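Local structure of nudix hydrolase DR_0079 (Deinococcus radiodurans, 2O5F) at residues Asp10-Asp16 against Glu32-Val36; Glu143-Ala147 against Leu159-Arg164. The protein hydrolyses nucleoside 5'-di- and triphosphates to the monophosphates, with magnesium as cofactor and a marked preference for CDP and CTP. Residues are numbered along the deposited sequence.

Interactions 1 and 2 join different elements at separate places in the Nudix fold. Their centres lie 25 Å apart and their nearest atoms about 7 Å. Interaction 1 sets strand 8-12 and the turn after it against the residues leading into strand 35-42. It is largely polar: one backbone hydrogen bond, bridging waters and an arginine among aspartates. Interaction 2 pairs helix 142-151 with helix 159-166 through leucine, valine and alanine side chains, with R164 and one water bridge at its edge. Each has buried residues (D10, V12 and V34; L145, L159 and V163) and an exposed arginine, R33 or R164. Strand 35-42 connects them indirectly, since its F40 touches L159 and V163.

Interaction 1 (Asp10-Asp16 against Glu32-Val36)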
loop_
_atom_site.group_PDB
_atom_site.type_symbol
_atom_site.label_atom_id
_atom_site.label_comp_id
_atom_site.label_asym_id
_atom_site.label_seq_id
_atom_site.Cartn_x
_atom_site.Cartn_y
_atom_site.Cartn_z
ATOM N N ASP A 10 -6.927 13.835 6.008
ATOM C CA ASP A 10 -7.412 13.928 7.383
ATOM C C ASP A 10 -6.209 13.786 8.319
ATOM O O ASP A 10 -5.296 13.014 8.045
ATOM C CB ASP A 10 -8.415 12.801 7.681
ATOM C CG ASP A 10 -9.833 13.138 7.251
ATOM O OD1 ASP A 10 -10.621 12.190 7.019
ATOM O OD2 ASP A 10 -10.168 14.342 7.164
ATOM N N LEU A 11 -6.204 14.554 9.404
ATOM C CA LEU A 11 -5.144 14.472 10.401
ATOM C C LEU A 11 -5.689 13.548 11.488
ATOM O O LEU A 11 -6.854 13.658 11.871
ATOM C CB LEU A 11 -4.837 15.851 11.002
ATOM C CG LEU A 11 -4.052 16.855 10.157
ATOM C CD1 LEU A 11 -4.108 18.234 10.815
ATOM C CD2 LEU A 11 -2.603 16.384 10.007
ATOM N N VAL A 12 -4.858 12.635 11.979
ATOM C CA VAL A 12 -5.294 11.700 13.011
ATOM C C VAL A 12 -4.332 11.677 14.189
ATOM O O VAL A 12 -3.150 12.002 14.043
ATOM C CB VAL A 12 -5.434 10.257 12.434
ATOM C CG1 VAL A 12 -6.470 10.236 11.332
ATOM C CG2 VAL A 12 -4.087 9.768 11.911
ATOM N N ASN A 13 -4.853 11.306 15.358
ATOM C CA ASN A 13 -4.045 11.215 16.574
ATOM C C ASN A 13 -3.523 9.792 16.760
ATOM O O ASN A 13 -3.679 8.947 15.880
ATOM C CB ASN A 13 -4.859 11.628 17.816
ATOM C CG ASN A 13 -6.074 10.735 18.058
ATOM O OD1 ASN A 13 -6.108 9.574 17.655
ATOM N ND2 ASN A 13 -7.071 11.279 18.741
ATOM N N GLU A 14 -2.911 9.534 17.913
ATOM C CA GLU A 14 -2.368 8.215 18.227
ATOM C C GLU A 14 -3.381 7.079 18.195
ATOM O O GLU A 14 -3.016 5.913 18.031
ATOM C CB GLU A 14 -1.691 8.229 19.600
ATOM C CG GLU A 14 -0.275 8.756 19.591
ATOM C CD GLU A 14 -0.187 10.257 19.401
ATOM O OE1 GLU A 14 0.943 10.748 19.168
ATOM O OE2 GLU A 14 -1.230 10.944 19.497
ATOM N N ARG A 15 -4.650 7.417 18.376
ATOM C CA ARG A 15 -5.722 6.421 18.379
ATOM C C ARG A 15 -6.364 6.293 16.997
ATOM O O ARG A 15 -7.353 5.575 16.820
ATOM C CB ARG A 15 -6.793 6.821 19.398
ATOM C CG ARG A 15 -6.345 6.797 20.853
ATOM C CD ARG A 15 -6.083 5.374 21.318
ATOM N NE ARG A 15 -6.007 5.249 22.777
ATOM C CZ ARG A 15 -5.094 5.838 23.545
ATOM N NH1 ARG A 15 -4.162 6.608 23.005
ATOM N NH2 ARG A 15 -5.108 5.650 24.856
ATOM N N ASP A 16 -5.786 6.989 16.023
ATOM C CA ASP A 16 -6.287 6.997 14.656
ATOM C C ASP A 16 -7.659 7.653 14.620
ATOM O O ASP A 16 -8.567 7.204 13.919
ATOM C CB ASP A 16 -6.356 5.578 14.073
ATOM C CG ASP A 16 -6.605 5.581 12.571
ATOM O OD1 ASP A 16 -6.134 6.514 11.892
ATOM O OD2 ASP A 16 -7.261 4.652 12.058
ATOM N N GLU A 32 3.251 10.425 9.975
ATOM C CA GLU A 32 2.756 9.696 11.142
ATOM C C GLU A 32 1.435 10.285 11.644
ATOM O O GLU A 32 0.801 9.741 12.559
ATOM C CB GLU A 32 3.791 9.730 12.273
ATOM C CG GLU A 32 4.124 11.136 12.756
ATOM C CD GLU A 32 5.371 11.717 12.108
ATOM O OE1 GLU A 32 5.653 11.408 10.926
ATOM O OE2 GLU A 32 6.061 12.509 12.787
ATOM N N ARG A 33 1.027 11.399 11.043
ATOM C CA ARG A 33 -0.214 12.065 11.427
ATOM C C ARG A 33 -1.315 11.903 10.383
ATOM O O ARG A 33 -2.354 12.558 10.464
ATOM C CB ARG A 33 0.052 13.550 11.688
ATOM C CG ARG A 33 0.988 13.793 12.854
ATOM C CD ARG A 33 1.304 15.268 13.025
ATOM N NE ARG A 33 2.200 15.488 14.155
ATOM C CZ ARG A 33 2.701 16.675 14.489
ATOM N NH1 ARG A 33 2.394 17.754 13.777
ATOM N NH2 ARG A 33 3.513 16.783 15.533
ATOM N N VAL A 34 -1.081 11.036 9.399
ATOM C CA VAL A 34 -2.075 10.784 8.359
ATOM C C VAL A 34 -2.271 9.291 8.100
ATOM O O VAL A 34 -1.527 8.451 8.623
ATOM C CB VAL A 34 -1.713 11.481 7.026
ATOM C CG1 VAL A 34 -1.609 12.991 7.245
ATOM C CG2 VAL A 34 -0.407 10.928 6.466
ATOM N N ARG A 35 -3.277 8.974 7.287
ATOM C CA ARG A 35 -3.621 7.590 6.967
ATOM C C ARG A 35 -3.365 7.214 5.504
ATOM O O ARG A 35 -3.587 8.010 4.589
ATOM C CB ARG A 35 -5.102 7.338 7.312
ATOM C CG ARG A 35 -5.493 7.895 8.680
ATOM C CD ARG A 35 -6.749 7.275 9.307
ATOM N NE ARG A 35 -7.997 7.782 8.765
ATOM C CZ ARG A 35 -9.153 7.824 9.431
ATOM N NH1 ARG A 35 -9.247 7.389 10.687
ATOM N NH2 ARG A 35 -10.226 8.312 8.833
ATOM N N VAL A 36 -2.874 5.998 5.300
ATOM C CA VAL A 36 -2.624 5.477 3.961
ATOM C C VAL A 36 -3.174 4.055 3.896
ATOM O O VAL A 36 -3.506 3.463 4.922
ATOM C CB VAL A 36 -1.107 5.427 3.625
ATOM C CG1 VAL A 36 -0.514 6.834 3.676
ATOM C CG2 VAL A 36 -0.378 4.500 4.597
HETATM O O HOH W 1 -5.374 10.710 6.650
HETATM O O HOH W 2 -9.592 9.548 6.233
HETATM O O HOH W 3 -0.569 10.890 14.713
#
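R35, V12 and R33 dominate this contact, which ties the hairpin of strands 8-12 and 18-23 to the 3-10 turn at E32-R33 and the residues leading into strand 35-42. R33 takes part chiefly through its backbone O, and the end of its side chain leads off. V12 N donates to R33 O at 2.9 Å, the one direct backbone hydrogen bond between the segments. Water 1 links D10 O to R35 N, and water 3 links V12 O to E32 O.

A type I turn from N13 to D16, with N13 OD1 accepting from R15 N in an Asx turn, brings D16 beside R35. R35 NH1 and D16 OD1 form a salt bridge at 3.5 Å. Its hydrogen bond is weak, and the oxygen is modelled too close to R35 CD, so its position is uncertain. Water 2 bridges D10 OD1 and R35 NH2. D10 also accepts from G75 N and Q21 and is hydrogen-bonded to S74; D16 OD2 is hydrogen-bonded to the Y78 hydroxyl.

R35 is thus held by water 2, nearby carboxylates and V12 CG1 against one guanidinium face, in a polar seam reaching S74, G75 and Y78 of the Nudix box.

Interaction 2 (Glu143-Ala147 against Leu159-Arg164); sequences EHLLA and LAELVR
This is an antiparallel packing of two helices late in the alpha-beta-alpha Nudix fold, between helix 142-151 and the C-terminal helix 159-166. The contact is apolar. The second helix also packs on the mixed sheet: L159, L162 and V163 touch F40 of strand 35-42, and L162 reaches M116 and V118 of strand 115-122. It thus joins helix 142-151 to the sheet.

Both segments are regular alpha-helix, with phi near -60° and psi between -37° and -54°. Hydrogen bonds from A147 N to E143 O, V163 N to L159 O and R164 N to A160 O are each 3.0 Å. The segments run roughly antiparallel. Their axes approach to 10.2 Å at a signed crossing angle of -150°. The closest CA atoms are those of L146 and A160, 6.1 Å apart.

L145 and L146 point toward the second helix, as do L159 and V163 toward the first. L146 has the most surface covered. Its rotamer is mt, while L145 and L159 are both tp and V163 is t. L145 CD2 lies 3.8 Å from V163 CG2, and L145 CD1 lies 4.2 Å from L159 CD2. L146 CG is 4.0 Å from V163 CG1, and L146 CD2 is 4.1 Å from A160 CB.

R164 closes the exposed edge. Its CA-to-CB bond points sideways, and the long chain runs extended past L146. L146 CD2 sits over one face of the guanidinium, 3.6 Å from R164 NH1. Water 4 accepts from R164 NH1 at 3.2 Å and donates to L146 O at 2.8 Å.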
loop_
_atom_site.group_PDB
_atom_site.type_symbol
_atom_site.label_atom_id
_atom_site.label_comp_id
_atom_site.label_asym_id
_atom_site.label_seq_id
_atom_site.Cartn_x
_atom_site.Cartn_y
_atom_site.Cartn_z
ATOM N N GLU A 143 10.130 -14.259 -0.085
ATOM C CA GLU A 143 11.542 -14.558 0.166
ATOM C C GLU A 143 12.465 -13.854 -0.828
ATOM O O GLU A 143 13.458 -13.222 -0.443
ATOM C CB GLU A 143 11.782 -16.066 0.074
ATOM C CG GLU A 143 13.225 -16.470 0.329
ATOM C CD GLU A 143 13.495 -17.925 -0.003
ATOM O OE1 GLU A 143 13.561 -18.263 -1.205
ATOM O OE2 GLU A 143 13.631 -18.732 0.940
ATOM N N HIS A 144 12.145 -13.983 -2.110
ATOM C CA HIS A 144 12.935 -13.353 -3.166
ATOM C C HIS A 144 12.840 -11.829 -3.081
ATOM O O HIS A 144 13.827 -11.120 -3.281
ATOM C CB HIS A 144 12.452 -13.821 -4.546
ATOM C CG HIS A 144 12.912 -15.195 -4.919
ATOM N ND1 HIS A 144 12.414 -15.878 -6.006
ATOM C CD2 HIS A 144 13.835 -16.014 -4.354
ATOM C CE1 HIS A 144 13.006 -17.057 -6.095
ATOM N NE2 HIS A 144 13.871 -17.163 -5.104
ATOM N N LEU A 145 11.646 -11.326 -2.787
ATOM C CA LEU A 145 11.454 -9.885 -2.681
ATOM C C LEU A 145 12.312 -9.309 -1.557
ATOM O O LEU A 145 13.034 -8.323 -1.747
ATOM C CB LEU A 145 9.985 -9.556 -2.412
ATOM C CG LEU A 145 9.673 -8.083 -2.119
ATOM C CD1 LEU A 145 10.131 -7.208 -3.296
ATOM C CD2 LEU A 145 8.165 -7.912 -1.888
ATOM N N LEU A 146 12.217 -9.914 -0.378
ATOM C CA LEU A 146 12.992 -9.451 0.773
ATOM C C LEU A 146 14.496 -9.545 0.487
ATOM O O LEU A 146 15.283 -8.674 0.903
ATOM C CB LEU A 146 12.626 -10.273 2.016
ATOM C CG LEU A 146 11.227 -9.981 2.576
ATOM C CD1 LEU A 146 10.922 -10.898 3.762
ATOM C CD2 LEU A 146 11.176 -8.514 3.019
ATOM N N ALA A 147 14.903 -10.595 -0.223
ATOM C CA ALA A 147 16.313 -10.755 -0.569
ATOM C C ALA A 147 16.804 -9.565 -1.416
ATOM O O ALA A 147 17.881 -9.034 -1.165
ATOM C CB ALA A 147 16.533 -12.069 -1.320
ATOM N N LEU A 159 7.963 -1.208 2.353
ATOM C CA LEU A 159 7.677 -2.477 1.697
ATOM C C LEU A 159 8.206 -3.685 2.461
ATOM O O LEU A 159 7.449 -4.601 2.754
ATOM C CB LEU A 159 8.233 -2.469 0.272
ATOM C CG LEU A 159 8.005 -3.741 -0.546
ATOM C CD1 LEU A 159 6.514 -4.087 -0.591
ATOM C CD2 LEU A 159 8.550 -3.532 -1.952
ATOM N N ALA A 160 9.495 -3.684 2.787
ATOM C CA ALA A 160 10.091 -4.802 3.504
ATOM C C ALA A 160 9.371 -5.096 4.822
ATOM O O ALA A 160 9.017 -6.247 5.093
ATOM C CB ALA A 160 11.573 -4.546 3.763
ATOM N N GLU A 161 9.151 -4.063 5.635
ATOM C CA GLU A 161 8.479 -4.238 6.924
ATOM C C GLU A 161 7.048 -4.766 6.760
ATOM O O GLU A 161 6.604 -5.609 7.543
ATOM C CB GLU A 161 8.481 -2.918 7.718
ATOM C CG GLU A 161 7.705 -2.974 9.046
ATOM C CD GLU A 161 8.001 -1.795 9.984
ATOM O OE1 GLU A 161 8.529 -0.764 9.525
ATOM O OE2 GLU A 161 7.693 -1.893 11.188
ATOM N N LEU A 162 6.328 -4.279 5.751
ATOM C CA LEU A 162 4.960 -4.753 5.527
ATOM C C LEU A 162 4.940 -6.234 5.167
ATOM O O LEU A 162 4.070 -6.992 5.626
ATOM C CB LEU A 162 4.279 -3.961 4.408
ATOM C CG LEU A 162 3.788 -2.564 4.790
ATOM C CD1 LEU A 162 3.167 -1.892 3.567
ATOM C CD2 LEU A 162 2.742 -2.680 5.917
ATOM N N VAL A 163 5.895 -6.650 4.341
ATOM C CA VAL A 163 5.974 -8.050 3.934
ATOM C C VAL A 163 6.299 -8.934 5.133
ATOM O O VAL A 163 5.683 -9.987 5.326
ATOM C CB VAL A 163 7.044 -8.260 2.842
ATOM C CG1 VAL A 163 7.276 -9.753 2.602
ATOM C CG2 VAL A 163 6.598 -7.589 1.558
ATOM N N ARG A 164 7.264 -8.507 5.942
ATOM C CA ARG A 164 7.640 -9.279 7.118
ATOM C C ARG A 164 6.526 -9.327 8.164
ATOM O O ARG A 164 6.253 -10.383 8.738
ATOM C CB ARG A 164 8.920 -8.718 7.750
ATOM C CG ARG A 164 10.177 -8.997 6.942
ATOM C CD ARG A 164 11.433 -8.766 7.763
ATOM N NE ARG A 164 12.590 -9.419 7.153
ATOM C CZ ARG A 164 13.379 -8.855 6.246
ATOM N NH1 ARG A 164 13.150 -7.615 5.839
ATOM N NH2 ARG A 164 14.390 -9.542 5.733
HETATM O O HOH W 4 15.035 -7.199 3.285
#